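Local coordinates for protein translation initiation factor eIF-2B (Pyrococcus horikoshii, PDB 1VB5) that probably catalyses the exchange of GDP for GTP on initiation factor 2 as a regulatory subunit of archaeal initiation factor 2B, at residues 16-21 / 149-154; 24-29 / 90-95; 69-74 / 86-91; 237-242 / 246-251; 260-263 / 268-271. All blocks are in the same frame, centred on the assembly; numbering follows the deposited sequence.

Along the chain, contacts 2 and 3 are nested inside the long loop that contact 1 closes; contacts 4 and 5 follow in series. Contacts 2 and 3 are neighbours, centres about 9 Å apart, and share Arg90 and Arg91 of helix 78-106; both are internal to the helical N-terminal part. Contact 1 joins the loop between helices 4-14 and 21-38 to helix 148-158 of the Rossmann-like part, whose sheet ends in the hairpin of contact 5. Contact 4, its centre about 17 Å from that of contact 1, adjoins it where the like-charged Arg17 and Arg237 come close, and carries an arm to the second subunit.

Contact 1: residues 16-21 / 149-154; sequences ERIKGA and GLHLAR
Ile18 and Lys19 are the two residues of 16-21 that meet helix 148-158, and both do so on the imidazole of His151. The loop is shaped just before them by Glu16, whose OE2 accepts the backbone N-H of Ile18 (Ile18 N to Glu16 OE2, 3.0 Å) and that of Lys19 (Lys19 N to Glu16 OE2, 2.9 Å). The two donors come from opposite faces of the carboxylate, so one oxygen holds the turn in place. Ile18 then presents its CG2 methyl, which lies anti to the backbone N, as an apolar surface to the ring: CG2 of Ile18 is 3.4 Å from both CG and CD2 of His151. Lys19 comes from another side. Bent at chi2 (-64°) and straight beyond, its chain runs across the histidine at about a right angle. Lys19 NZ donates to His151 NE2 at 3.1 Å, at the edge of the imidazole and 5° out of its plane. Histidine suits both neighbours, its flat ring giving carbon to Ile18 and a nitrogen acceptor to Lys19. Phe118 adds a ring against His151 and also touches Lys19. Gly20 follows at the N-cap of helix 21-38. What results is a surface junction between an interhelical loop of the N-terminal helical part and a helix packed beside the mixed sheet of the Rossmann-like part.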
# COMPACT_ATOMS: atom_id res chain seq x y z
N GLU B 16 7.02 -10.24 18.77
CA GLU B 16 5.58 -10.15 18.54
C GLU B 16 5.35 -9.24 17.34
O GLU B 16 5.98 -8.19 17.22
CB GLU B 16 4.89 -9.56 19.77
CG GLU B 16 3.41 -9.25 19.58
CD GLU B 16 2.58 -10.49 19.32
OE1 GLU B 16 2.66 -11.45 20.12
OE2 GLU B 16 1.83 -10.51 18.32
N ARG B 17 4.44 -9.63 16.44
CA ARG B 17 4.15 -8.81 15.27
C ARG B 17 2.69 -8.67 14.90
O ARG B 17 2.35 -7.91 13.99
CB ARG B 17 4.95 -9.30 14.06
CG ARG B 17 5.18 -10.79 13.99
CD ARG B 17 6.55 -11.02 13.41
NE ARG B 17 7.55 -10.30 14.20
CZ ARG B 17 8.81 -10.09 13.82
NH1 ARG B 17 9.24 -10.56 12.65
NH2 ARG B 17 9.64 -9.43 14.61
N ILE B 18 1.82 -9.39 15.59
CA ILE B 18 0.39 -9.29 15.32
C ILE B 18 -0.23 -8.30 16.30
O ILE B 18 -0.68 -7.22 15.90
CB ILE B 18 -0.31 -10.66 15.46
CG1 ILE B 18 0.31 -11.66 14.48
CG2 ILE B 18 -1.80 -10.51 15.20
CD1 ILE B 18 0.26 -11.22 13.02
N LYS B 19 -0.25 -8.65 17.58
CA LYS B 19 -0.80 -7.76 18.60
C LYS B 19 0.04 -6.48 18.61
O LYS B 19 1.26 -6.53 18.43
CB LYS B 19 -0.77 -8.44 19.97
CG LYS B 19 -1.79 -9.56 20.13
CD LYS B 19 -3.21 -9.01 20.04
CE LYS B 19 -4.25 -10.11 20.24
NZ LYS B 19 -5.66 -9.60 20.14
N GLY B 20 -0.61 -5.34 18.82
CA GLY B 20 0.11 -4.08 18.80
C GLY B 20 0.48 -3.44 20.13
O GLY B 20 0.74 -4.13 21.12
N ALA B 21 0.50 -2.11 20.14
CA ALA B 21 0.84 -1.33 21.32
C ALA B 21 0.26 -1.90 22.62
O ALA B 21 1.00 -2.39 23.47
CB ALA B 21 0.37 0.11 21.14
N GLY B 149 -3.54 -7.58 9.63
CA GLY B 149 -4.89 -7.20 9.24
C GLY B 149 -5.81 -8.40 9.18
O GLY B 149 -7.02 -8.29 9.41
N LEU B 150 -5.25 -9.57 8.88
CA LEU B 150 -6.06 -10.78 8.81
C LEU B 150 -6.47 -11.16 10.22
O LEU B 150 -7.51 -11.77 10.42
CB LEU B 150 -5.28 -11.91 8.13
CG LEU B 150 -4.97 -11.65 6.65
CD1 LEU B 150 -4.14 -12.80 6.07
CD2 LEU B 150 -6.28 -11.49 5.88
N HIS B 151 -5.66 -10.79 11.20
CA HIS B 151 -6.02 -11.07 12.59
C HIS B 151 -7.28 -10.26 12.91
O HIS B 151 -8.19 -10.74 13.58
CB HIS B 151 -4.87 -10.68 13.53
CG HIS B 151 -5.23 -10.78 14.98
ND1 HIS B 151 -5.80 -11.90 15.53
CD2 HIS B 151 -5.10 -9.89 15.99
CE1 HIS B 151 -6.01 -11.70 16.82
NE2 HIS B 151 -5.60 -10.48 17.12
N LEU B 152 -7.34 -9.02 12.41
CA LEU B 152 -8.50 -8.16 12.64
C LEU B 152 -9.73 -8.83 12.01
O LEU B 152 -10.81 -8.87 12.61
CB LEU B 152 -8.30 -6.79 11.99
CG LEU B 152 -9.10 -5.57 12.47
CD1 LEU B 152 -9.36 -4.65 11.27
CD2 LEU B 152 -10.40 -5.96 13.12
N ALA B 153 -9.56 -9.35 10.79
CA ALA B 153 -10.65 -10.01 10.07
C ALA B 153 -11.18 -11.22 10.85
O ALA B 153 -12.39 -11.45 10.89
CB ALA B 153 -10.17 -10.43 8.68
N ARG B 154 -10.28 -12.00 11.44
CA ARG B 154 -10.68 -13.17 12.23
C ARG B 154 -11.54 -12.72 13.42
O ARG B 154 -12.53 -13.37 13.76
CB ARG B 154 -9.45 -13.92 12.78
CG ARG B 154 -8.80 -14.96 11.85
CD ARG B 154 -8.24 -14.32 10.59
NE ARG B 154 -6.95 -14.89 10.16
CZ ARG B 154 -5.84 -14.92 10.90
NH1 ARG B 154 -5.84 -14.43 12.14
NH2 ARG B 154 -4.72 -15.41 10.39

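Contact 2: residues 24-29 / 90-95; sequences LAKKGA and RRMEEA
Met92 lays its thioether end across the start of helix 21-38, with the sulfur over Ala25 and the terminal methyl over Lys26. SD of Met92 is 3.4 Å from CB of Ala25, a small side chain that lets the bulky sulfur come close to the helix. The methyl goes a step further: CE of Met92 lies 3.3 Å from CG of Lys26, tighter than ordinary carbon contact, and 4.0 Å from the backbone N of Lys26. Bending at chi3 (-43°) turns this methyl away from the line of the chain and onto the lysine. A long, flexible, unbranched side chain suits such a reach between two helices whose nearest CA atoms within 24-29 and 90-95, those of Lys26 and Met92, are still 8.6 Å apart. Helices 21-38 and 78-106 belong to the N-terminal helical part, and this is ordinary apolar helix-to-helix packing with no hydrogen bond between the segments. Lys26 serves it with its hydrocarbon: among its side-chain atoms CG alone touches the methionine, the two side chains slanting across each other, while the rest of the extended chain runs on and carries the amino group outward on an exposed residue. Leu89, just short of a turn before Met92 on the same helix, packs against both Lys26 and Ala29. The buried thioether has further company from the loop residue Tyr221, which touches Met92, and Ser64 of helix 63-71 lies against the Ala25 methyl.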
# COMPACT_ATOMS: atom_id res chain seq x y z
N LEU B 24 1.78 -5.06 23.98
CA LEU B 24 3.16 -4.84 24.42
C LEU B 24 3.19 -4.14 25.76
O LEU B 24 4.01 -4.46 26.62
CB LEU B 24 3.93 -4.00 23.40
CG LEU B 24 4.45 -4.69 22.14
CD1 LEU B 24 5.27 -3.69 21.34
CD2 LEU B 24 5.30 -5.89 22.51
N ALA B 25 2.30 -3.16 25.93
CA ALA B 25 2.22 -2.41 27.17
C ALA B 25 1.97 -3.37 28.33
O ALA B 25 2.58 -3.24 29.39
CB ALA B 25 1.10 -1.37 27.08
N LYS B 26 1.07 -4.33 28.12
CA LYS B 26 0.75 -5.31 29.15
C LYS B 26 1.98 -6.15 29.50
O LYS B 26 2.26 -6.37 30.68
CB LYS B 26 -0.38 -6.22 28.69
CG LYS B 26 -1.71 -5.51 28.53
CD LYS B 26 -2.83 -6.48 28.20
CE LYS B 26 -4.13 -5.73 27.98
NZ LYS B 26 -5.25 -6.66 27.64
N LYS B 27 2.69 -6.62 28.49
CA LYS B 27 3.89 -7.43 28.71
C LYS B 27 4.94 -6.60 29.44
O LYS B 27 5.68 -7.12 30.27
CB LYS B 27 4.45 -7.93 27.38
CG LYS B 27 3.47 -8.76 26.55
CD LYS B 27 3.09 -10.05 27.25
CE LYS B 27 4.28 -10.99 27.40
NZ LYS B 27 3.88 -12.30 27.99
N GLY B 28 5.01 -5.31 29.11
CA GLY B 28 5.97 -4.43 29.75
C GLY B 28 5.67 -4.35 31.24
O GLY B 28 6.58 -4.39 32.07
N ALA B 29 4.39 -4.24 31.57
CA ALA B 29 3.96 -4.16 32.96
C ALA B 29 4.28 -5.49 33.65
O ALA B 29 4.70 -5.51 34.80
CB ALA B 29 2.47 -3.87 33.04
N ARG B 90 -4.58 -1.40 35.19
CA ARG B 90 -5.97 -1.05 35.46
C ARG B 90 -6.37 0.18 34.66
O ARG B 90 -7.49 0.26 34.15
CB ARG B 90 -6.17 -0.77 36.96
CG ARG B 90 -7.62 -0.61 37.36
CD ARG B 90 -7.73 -0.08 38.79
NE ARG B 90 -7.15 1.25 38.92
CZ ARG B 90 -7.61 2.33 38.28
NH1 ARG B 90 -8.66 2.24 37.48
NH2 ARG B 90 -7.00 3.50 38.44
N ARG B 91 -5.46 1.15 34.55
CA ARG B 91 -5.75 2.36 33.80
C ARG B 91 -5.88 2.09 32.30
O ARG B 91 -6.75 2.66 31.65
CB ARG B 91 -4.67 3.42 34.04
CG ARG B 91 -4.67 4.00 35.45
CD ARG B 91 -3.75 5.21 35.54
NE ARG B 91 -3.69 5.75 36.90
CZ ARG B 91 -3.10 6.90 37.22
NH1 ARG B 91 -2.51 7.63 36.28
NH2 ARG B 91 -3.09 7.32 38.48
N MET B 92 -5.03 1.21 31.76
CA MET B 92 -5.11 0.89 30.33
C MET B 92 -6.48 0.31 30.01
O MET B 92 -7.14 0.76 29.08
CB MET B 92 -4.05 -0.14 29.93
CG MET B 92 -2.62 0.31 30.07
SD MET B 92 -1.46 -0.81 29.22
CE MET B 92 -2.08 -2.40 29.67
N GLU B 93 -6.90 -0.68 30.79
CA GLU B 93 -8.19 -1.33 30.59
C GLU B 93 -9.34 -0.34 30.68
O GLU B 93 -10.25 -0.35 29.85
CB GLU B 93 -8.37 -2.45 31.63
CG GLU B 93 -9.55 -3.39 31.35
CD GLU B 93 -10.89 -2.85 31.83
OE1 GLU B 93 -11.94 -3.40 31.43
OE2 GLU B 93 -10.90 -1.88 32.63
N GLU B 94 -9.29 0.54 31.68
CA GLU B 94 -10.34 1.53 31.86
C GLU B 94 -10.33 2.51 30.70
O GLU B 94 -11.38 2.91 30.18
CB GLU B 94 -10.12 2.28 33.18
CG GLU B 94 -11.21 3.28 33.51
CD GLU B 94 -10.97 3.99 34.84
OE1 GLU B 94 -10.80 3.29 35.87
OE2 GLU B 94 -10.94 5.24 34.85
N ALA B 95 -9.13 2.90 30.28
CA ALA B 95 -8.97 3.84 29.17
C ALA B 95 -9.57 3.26 27.89
O ALA B 95 -10.36 3.93 27.22
CB ALA B 95 -7.49 4.17 28.97

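Contact 3: residues 69-74 / 86-91; sequences ARFIPV and LEFLRR
The ring of Phe71 stands among three side chains of helix 78-106, each turned differently against it. Toward Phe88 the two rings meet obliquely, planes at 59° and centroids 5.5 Å apart. CD1 of Phe88 lies 3.7 Å from both CG and CD2 of Phe71, and CG of Phe71 is at the edge of the Phe88 ring. Toward Glu87 the carboxylate is nearly perpendicular to the ring, and OE2 of Glu87 sits 3.8 Å from CZ of Phe71, near the ring plane, where the partly positive ring hydrogens suit an anionic oxygen. Toward Arg91 the ring and guanidinium planes are 63° apart, with CE1 of Phe71 over one face of the guanidinium and 3.6 Å from NH1 of Arg91. CG anti to the backbone N (chi1 -168°) directs the Phe71 ring at helix 78-106; Phe71 itself is the last residue of helix 63-71. Helices 63-71 and 78-106 are consecutive in the helical N-terminal part, and this contact packs the end of one on the side of the other. The charged pair is itself joined: OE2 of Glu87 forms a salt bridge with NH2 of Arg91 at 2.6 Å and is 2.8 Å from NE of Arg91, both hydrogen bonds being weak in angle. Arg84 lies on the same helix, in a cation-pi contact with the Phe71 ring, and its NH2 also donates to the carbonyl O of Phe71 at the helix end.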
# COMPACT_ATOMS: atom_id res chain seq x y z
N ALA B 69 7.24 3.31 31.42
CA ALA B 69 8.52 3.48 32.09
C ALA B 69 8.56 4.64 33.08
O ALA B 69 9.13 4.52 34.16
CB ALA B 69 9.63 3.64 31.06
N ARG B 70 7.95 5.77 32.71
CA ARG B 70 7.93 6.93 33.60
C ARG B 70 6.91 6.75 34.72
O ARG B 70 7.00 7.42 35.75
CB ARG B 70 7.59 8.21 32.82
CG ARG B 70 8.58 8.57 31.72
CD ARG B 70 10.01 8.55 32.22
NE ARG B 70 10.92 9.11 31.22
CZ ARG B 70 12.23 8.88 31.18
NH1 ARG B 70 12.79 8.09 32.09
NH2 ARG B 70 12.97 9.44 30.24
N PHE B 71 5.95 5.87 34.51
CA PHE B 71 4.92 5.62 35.51
C PHE B 71 5.48 4.80 36.68
O PHE B 71 5.11 5.01 37.83
CB PHE B 71 3.74 4.87 34.89
CG PHE B 71 2.53 4.81 35.77
CD1 PHE B 71 1.71 5.93 35.92
CD2 PHE B 71 2.21 3.65 36.46
CE1 PHE B 71 0.59 5.89 36.76
CE2 PHE B 71 1.09 3.60 37.30
CZ PHE B 71 0.28 4.72 37.45
N ILE B 72 6.37 3.86 36.36
CA ILE B 72 6.98 3.02 37.38
C ILE B 72 8.07 3.83 38.08
O ILE B 72 9.05 4.24 37.47
CB ILE B 72 7.59 1.73 36.77
CG1 ILE B 72 6.48 0.69 36.54
CG2 ILE B 72 8.62 1.13 37.72
CD1 ILE B 72 5.27 1.20 35.83
N PRO B 73 7.91 4.07 39.39
CA PRO B 73 8.88 4.84 40.17
C PRO B 73 10.17 4.09 40.46
O PRO B 73 10.17 2.86 40.56
CB PRO B 73 8.12 5.15 41.45
CG PRO B 73 7.32 3.90 41.65
CD PRO B 73 6.78 3.64 40.25
N VAL B 74 11.26 4.83 40.57
CA VAL B 74 12.55 4.24 40.90
C VAL B 74 12.51 4.19 42.43
O VAL B 74 12.78 5.18 43.10
CB VAL B 74 13.72 5.12 40.42
CG1 VAL B 74 15.04 4.53 40.88
CG2 VAL B 74 13.69 5.24 38.90
N LEU B 86 0.44 -2.68 38.49
CA LEU B 86 -0.95 -3.13 38.43
C LEU B 86 -1.90 -1.97 38.16
O LEU B 86 -2.95 -2.15 37.53
CB LEU B 86 -1.35 -3.83 39.73
CG LEU B 86 -0.64 -5.15 40.07
CD1 LEU B 86 -1.11 -5.62 41.45
CD2 LEU B 86 -0.94 -6.20 39.01
N GLU B 87 -1.54 -0.79 38.64
CA GLU B 87 -2.39 0.38 38.44
C GLU B 87 -2.33 0.81 36.97
O GLU B 87 -3.33 1.24 36.41
CB GLU B 87 -1.96 1.54 39.33
CG GLU B 87 -3.05 2.60 39.47
CD GLU B 87 -2.52 3.91 40.01
OE1 GLU B 87 -1.73 3.89 40.98
OE2 GLU B 87 -2.91 4.97 39.46
N PHE B 88 -1.15 0.70 36.37
CA PHE B 88 -0.99 1.06 34.96
C PHE B 88 -1.92 0.15 34.16
O PHE B 88 -2.68 0.62 33.30
CB PHE B 88 0.45 0.85 34.50
CG PHE B 88 0.75 1.45 33.14
CD1 PHE B 88 1.11 2.79 33.02
CD2 PHE B 88 0.62 0.69 31.98
CE1 PHE B 88 1.34 3.36 31.76
CE2 PHE B 88 0.84 1.25 30.72
CZ PHE B 88 1.20 2.58 30.62
N LEU B 89 -1.88 -1.14 34.46
CA LEU B 89 -2.73 -2.11 33.78
C LEU B 89 -4.20 -1.77 33.97
O LEU B 89 -4.99 -1.84 33.02
CB LEU B 89 -2.44 -3.52 34.29
CG LEU B 89 -1.07 -4.10 33.89
CD1 LEU B 89 -0.87 -5.47 34.52
CD2 LEU B 89 -0.99 -4.20 32.38
N ARG B 90 -4.58 -1.40 35.19
CA ARG B 90 -5.97 -1.05 35.46
C ARG B 90 -6.37 0.18 34.66
O ARG B 90 -7.49 0.26 34.15
CB ARG B 90 -6.17 -0.77 36.96
CG ARG B 90 -7.62 -0.61 37.36
CD ARG B 90 -7.73 -0.08 38.79
NE ARG B 90 -7.15 1.25 38.92
CZ ARG B 90 -7.61 2.33 38.28
NH1 ARG B 90 -8.66 2.24 37.48
NH2 ARG B 90 -7.00 3.50 38.44
N ARG B 91 -5.46 1.15 34.55
CA ARG B 91 -5.75 2.36 33.80
C ARG B 91 -5.88 2.09 32.30
O ARG B 91 -6.75 2.66 31.65
CB ARG B 91 -4.67 3.42 34.04
CG ARG B 91 -4.67 4.00 35.45
CD ARG B 91 -3.75 5.21 35.54
NE ARG B 91 -3.69 5.75 36.90
CZ ARG B 91 -3.10 6.90 37.22
NH1 ARG B 91 -2.51 7.63 36.28
NH2 ARG B 91 -3.09 7.32 38.48

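Contact 4: residues 237-242 / 246-251; sequences RDLIRG and IRNVLF
Leu239 and Ile246 meet through the shortest and straightest direct bond between the segments: Ile246 N donates to Leu239 O at 2.9 Å and 175°, although the donor stands 38° above the carbonyl plane. The reciprocal Leu239 N and Ile246 O are linked through a water. Water 1 accepts from Leu239 N at 2.9 Å and donates to Ile246 O at 2.9 Å, so both backbone groups are satisfied without a direct bond. Further along, the polar groups are held more loosely. Arg237 O receives a weak bond from Asn248 ND2 at 3.4 Å; with CG anti to the backbone N the amide lies on the Arg237 side, and ND2 is the end that faces Arg237 O. A weak bond from Arg237 N to Asn248 O also exists, but the place of that oxygen is less sure. Apolar contacts fill in between: CD2 of Leu239 lies 3.7 Å from CG2 of Ile246, and CD1 of Ile246 is 3.5 Å from CB of Arg241. CD1 of Leu250 lies against the Arg237 chain, 3.4 Å from CG and 3.1 Å from NE of Arg237. Beyond the segments, Arg247 pairs with Glu236 and with Glu164 of the second subunit. The two chains continue, with loosened and partly water-mediated pairing, from the short hairpin 240-241/244-245, forming a projecting arm that contacts the second subunit.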
# COMPACT_ATOMS: atom_id res chain seq x y z
N ARG B 237 12.37 -4.12 10.66
CA ARG B 237 12.70 -5.54 10.83
C ARG B 237 13.20 -6.06 9.48
O ARG B 237 12.84 -5.52 8.44
CB ARG B 237 11.47 -6.38 11.20
CG ARG B 237 10.77 -6.08 12.51
CD ARG B 237 9.62 -7.08 12.68
NE ARG B 237 8.44 -6.50 13.31
CZ ARG B 237 8.29 -6.32 14.62
NH1 ARG B 237 9.26 -6.69 15.45
NH2 ARG B 237 7.18 -5.77 15.09
N ASP B 238 14.00 -7.11 9.51
CA ASP B 238 14.51 -7.70 8.28
C ASP B 238 13.38 -8.42 7.54
O ASP B 238 12.50 -9.02 8.17
CB ASP B 238 15.63 -8.70 8.59
CG ASP B 238 16.95 -8.02 8.89
OD1 ASP B 238 16.93 -6.91 9.47
OD2 ASP B 238 18.01 -8.58 8.54
N LEU B 239 13.40 -8.34 6.21
CA LEU B 239 12.38 -8.99 5.40
C LEU B 239 12.95 -9.51 4.09
O LEU B 239 13.78 -8.86 3.45
CB LEU B 239 11.24 -8.00 5.11
CG LEU B 239 10.14 -8.44 4.13
CD1 LEU B 239 9.35 -9.61 4.71
CD2 LEU B 239 9.22 -7.28 3.85
N ILE B 240 12.51 -10.71 3.70
CA ILE B 240 12.95 -11.34 2.46
C ILE B 240 11.79 -12.12 1.83
O ILE B 240 11.12 -12.90 2.50
CB ILE B 240 14.12 -12.33 2.71
CG1 ILE B 240 15.34 -11.57 3.23
CG2 ILE B 240 14.48 -13.04 1.41
CD1 ILE B 240 16.56 -12.45 3.44
N ARG B 241 11.57 -11.88 0.54
CA ARG B 241 10.52 -12.56 -0.21
C ARG B 241 11.16 -12.96 -1.52
O ARG B 241 11.75 -12.13 -2.22
CB ARG B 241 9.33 -11.62 -0.45
CG ARG B 241 8.20 -12.24 -1.26
CD ARG B 241 7.01 -11.30 -1.34
NE ARG B 241 6.32 -11.18 -0.05
CZ ARG B 241 5.59 -12.15 0.50
NH1 ARG B 241 5.45 -13.32 -0.11
NH2 ARG B 241 5.00 -11.95 1.67
N GLY B 242 11.06 -14.24 -1.87
CA GLY B 242 11.71 -14.71 -3.07
C GLY B 242 13.18 -14.74 -2.66
O GLY B 242 13.51 -15.24 -1.59
N ILE B 246 13.98 -6.99 1.22
CA ILE B 246 13.02 -5.91 1.16
C ILE B 246 13.12 -4.97 2.35
O ILE B 246 13.09 -5.41 3.50
CB ILE B 246 11.59 -6.49 1.05
CG1 ILE B 246 11.51 -7.40 -0.18
CG2 ILE B 246 10.56 -5.36 0.98
CD1 ILE B 246 10.25 -8.25 -0.25
N ARG B 247 13.28 -3.68 2.07
CA ARG B 247 13.35 -2.69 3.14
C ARG B 247 11.99 -2.80 3.85
O ARG B 247 10.95 -2.91 3.20
CB ARG B 247 13.53 -1.29 2.53
CG ARG B 247 13.78 -0.18 3.54
CD ARG B 247 15.12 -0.35 4.25
NE ARG B 247 15.29 0.67 5.29
CZ ARG B 247 15.66 1.92 5.05
NH1 ARG B 247 15.90 2.33 3.81
NH2 ARG B 247 15.77 2.78 6.06
N ASN B 248 12.00 -2.77 5.18
CA ASN B 248 10.76 -2.92 5.93
C ASN B 248 10.63 -1.99 7.13
O ASN B 248 10.77 -2.42 8.28
CB ASN B 248 10.61 -4.39 6.36
CG ASN B 248 9.35 -4.66 7.17
OD1 ASN B 248 8.27 -4.13 6.88
ND2 ASN B 248 9.48 -5.50 8.18
N VAL B 249 10.38 -0.71 6.86
CA VAL B 249 10.19 0.28 7.92
C VAL B 249 8.74 0.08 8.32
O VAL B 249 7.82 0.34 7.54
CB VAL B 249 10.41 1.72 7.39
CG1 VAL B 249 10.20 2.74 8.51
CG2 VAL B 249 11.81 1.86 6.81
N LEU B 250 8.54 -0.40 9.55
CA LEU B 250 7.20 -0.71 10.04
C LEU B 250 6.27 0.44 10.40
O LEU B 250 5.06 0.27 10.40
CB LEU B 250 7.32 -1.65 11.24
CG LEU B 250 7.90 -3.03 10.94
CD1 LEU B 250 8.46 -3.64 12.21
CD2 LEU B 250 6.83 -3.93 10.31
N PHE B 251 6.82 1.61 10.72
CA PHE B 251 5.96 2.72 11.09
C PHE B 251 6.16 3.99 10.29
O PHE B 251 7.25 4.25 9.77
CB PHE B 251 6.09 3.01 12.59
CG PHE B 251 5.94 1.79 13.45
CD1 PHE B 251 7.04 1.02 13.78
CD2 PHE B 251 4.69 1.40 13.90
CE1 PHE B 251 6.90 -0.14 14.56
CE2 PHE B 251 4.53 0.25 14.68
CZ PHE B 251 5.64 -0.52 15.00
O HOH W 1 15.00 -6.04 5.57

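Contact 5: residues 260-263 / 268-271; sequences RGII and IVIP
An antiparallel beta hairpin, strands 261-264 and 267-269, closes one edge of the mixed sheet of the Rossmann-like part; strand 261-264 runs parallel to strand 214-217, and strand 267-269 turns back as the outermost strand of this sheet within the chain. Ile262 and Val269 form the hydrogen-bonded pair. Ile262 N donates to Val269 O at 2.8 Å and 171°, in the carbonyl plane, and Val269 N returns a bond to Ile262 O at 2.8 Å. Ile263 and Ile268 form the next, non-hydrogen-bonded pair, and their beta-branched side chains, well suited to strands, turn to the face covered by helix 78-106, where Ile102 touches both. The contact between them is loose, with CG1 of Ile263 4.3 Å from CG1 of Ile268. On the other face Ile262 lies beside Val269, pointing the same way, and the chain end brings Asp274 and Ile275 against them. CD1 of Ile262 continues to CB of Pro271, 4.0 Å away, where the rigid ring follows the end of the strand. Gly261 suits its place because a side chain there would run into CG2 of Ile268; its bare CA comes to 3.3 Å from Val269 O. The same carbonyl of Ile262 that accepts from Val269 also receives a CA-H...O contact from Ile268. Val269 is unusually set, its CG1 lying between the backbone N and the carbonyl carbon (chi1 47°); this places CG1 of Val269 3.0 Å from O of Ile262 and 3.4 Å from CB of Ile262, tighter than ordinary carbon contact.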
# COMPACT_ATOMS: atom_id res chain seq x y z
N ARG B 260 -9.11 14.41 11.51
CA ARG B 260 -10.29 15.12 12.00
C ARG B 260 -10.16 15.28 13.51
O ARG B 260 -10.36 16.37 14.06
CB ARG B 260 -11.57 14.32 11.74
CG ARG B 260 -12.21 14.43 10.36
CD ARG B 260 -12.68 15.83 10.05
NE ARG B 260 -11.57 16.67 9.62
CZ ARG B 260 -11.62 17.99 9.55
NH1 ARG B 260 -12.74 18.63 9.88
NH2 ARG B 260 -10.55 18.67 9.15
N GLY B 261 -9.86 14.18 14.19
CA GLY B 261 -9.71 14.21 15.63
C GLY B 261 -9.08 12.95 16.16
O GLY B 261 -8.97 11.95 15.45
N ILE B 262 -8.63 13.00 17.41
CA ILE B 262 -8.01 11.86 18.08
C ILE B 262 -8.97 11.45 19.19
O ILE B 262 -9.27 12.24 20.10
CB ILE B 262 -6.65 12.24 18.67
CG1 ILE B 262 -5.74 12.77 17.55
CG2 ILE B 262 -6.02 11.01 19.35
CD1 ILE B 262 -4.43 13.35 18.01
N ILE B 263 -9.47 10.22 19.10
CA ILE B 263 -10.42 9.69 20.08
C ILE B 263 -9.67 9.20 21.31
O ILE B 263 -8.92 8.23 21.23
CB ILE B 263 -11.23 8.53 19.47
CG1 ILE B 263 -11.81 8.96 18.12
CG2 ILE B 263 -12.37 8.14 20.42
CD1 ILE B 263 -12.46 7.84 17.34
N ILE B 268 -12.90 13.32 22.34
CA ILE B 268 -12.22 13.52 21.07
C ILE B 268 -11.48 14.86 21.06
O ILE B 268 -12.09 15.92 21.19
CB ILE B 268 -13.23 13.48 19.90
CG1 ILE B 268 -13.99 12.14 19.94
CG2 ILE B 268 -12.51 13.67 18.57
CD1 ILE B 268 -15.05 11.97 18.87
N VAL B 269 -10.16 14.78 20.94
CA VAL B 269 -9.29 15.95 20.92
C VAL B 269 -8.95 16.37 19.48
O VAL B 269 -8.86 15.52 18.58
CB VAL B 269 -7.98 15.64 21.70
CG1 VAL B 269 -7.43 14.30 21.28
CG2 VAL B 269 -6.94 16.68 21.43
N ILE B 270 -8.76 17.67 19.27
CA ILE B 270 -8.42 18.21 17.96
C ILE B 270 -6.94 18.59 17.87
O ILE B 270 -6.49 19.53 18.53
CB ILE B 270 -9.24 19.47 17.65
CG1 ILE B 270 -10.73 19.18 17.79
CG2 ILE B 270 -8.91 19.97 16.24
CD1 ILE B 270 -11.62 20.38 17.52
N PRO B 271 -6.15 17.85 17.07
CA PRO B 271 -4.73 18.21 16.99
C PRO B 271 -4.58 19.44 16.10
O PRO B 271 -5.41 19.69 15.23
CB PRO B 271 -4.10 16.97 16.38
CG PRO B 271 -5.17 16.52 15.41
CD PRO B 271 -6.46 16.69 16.21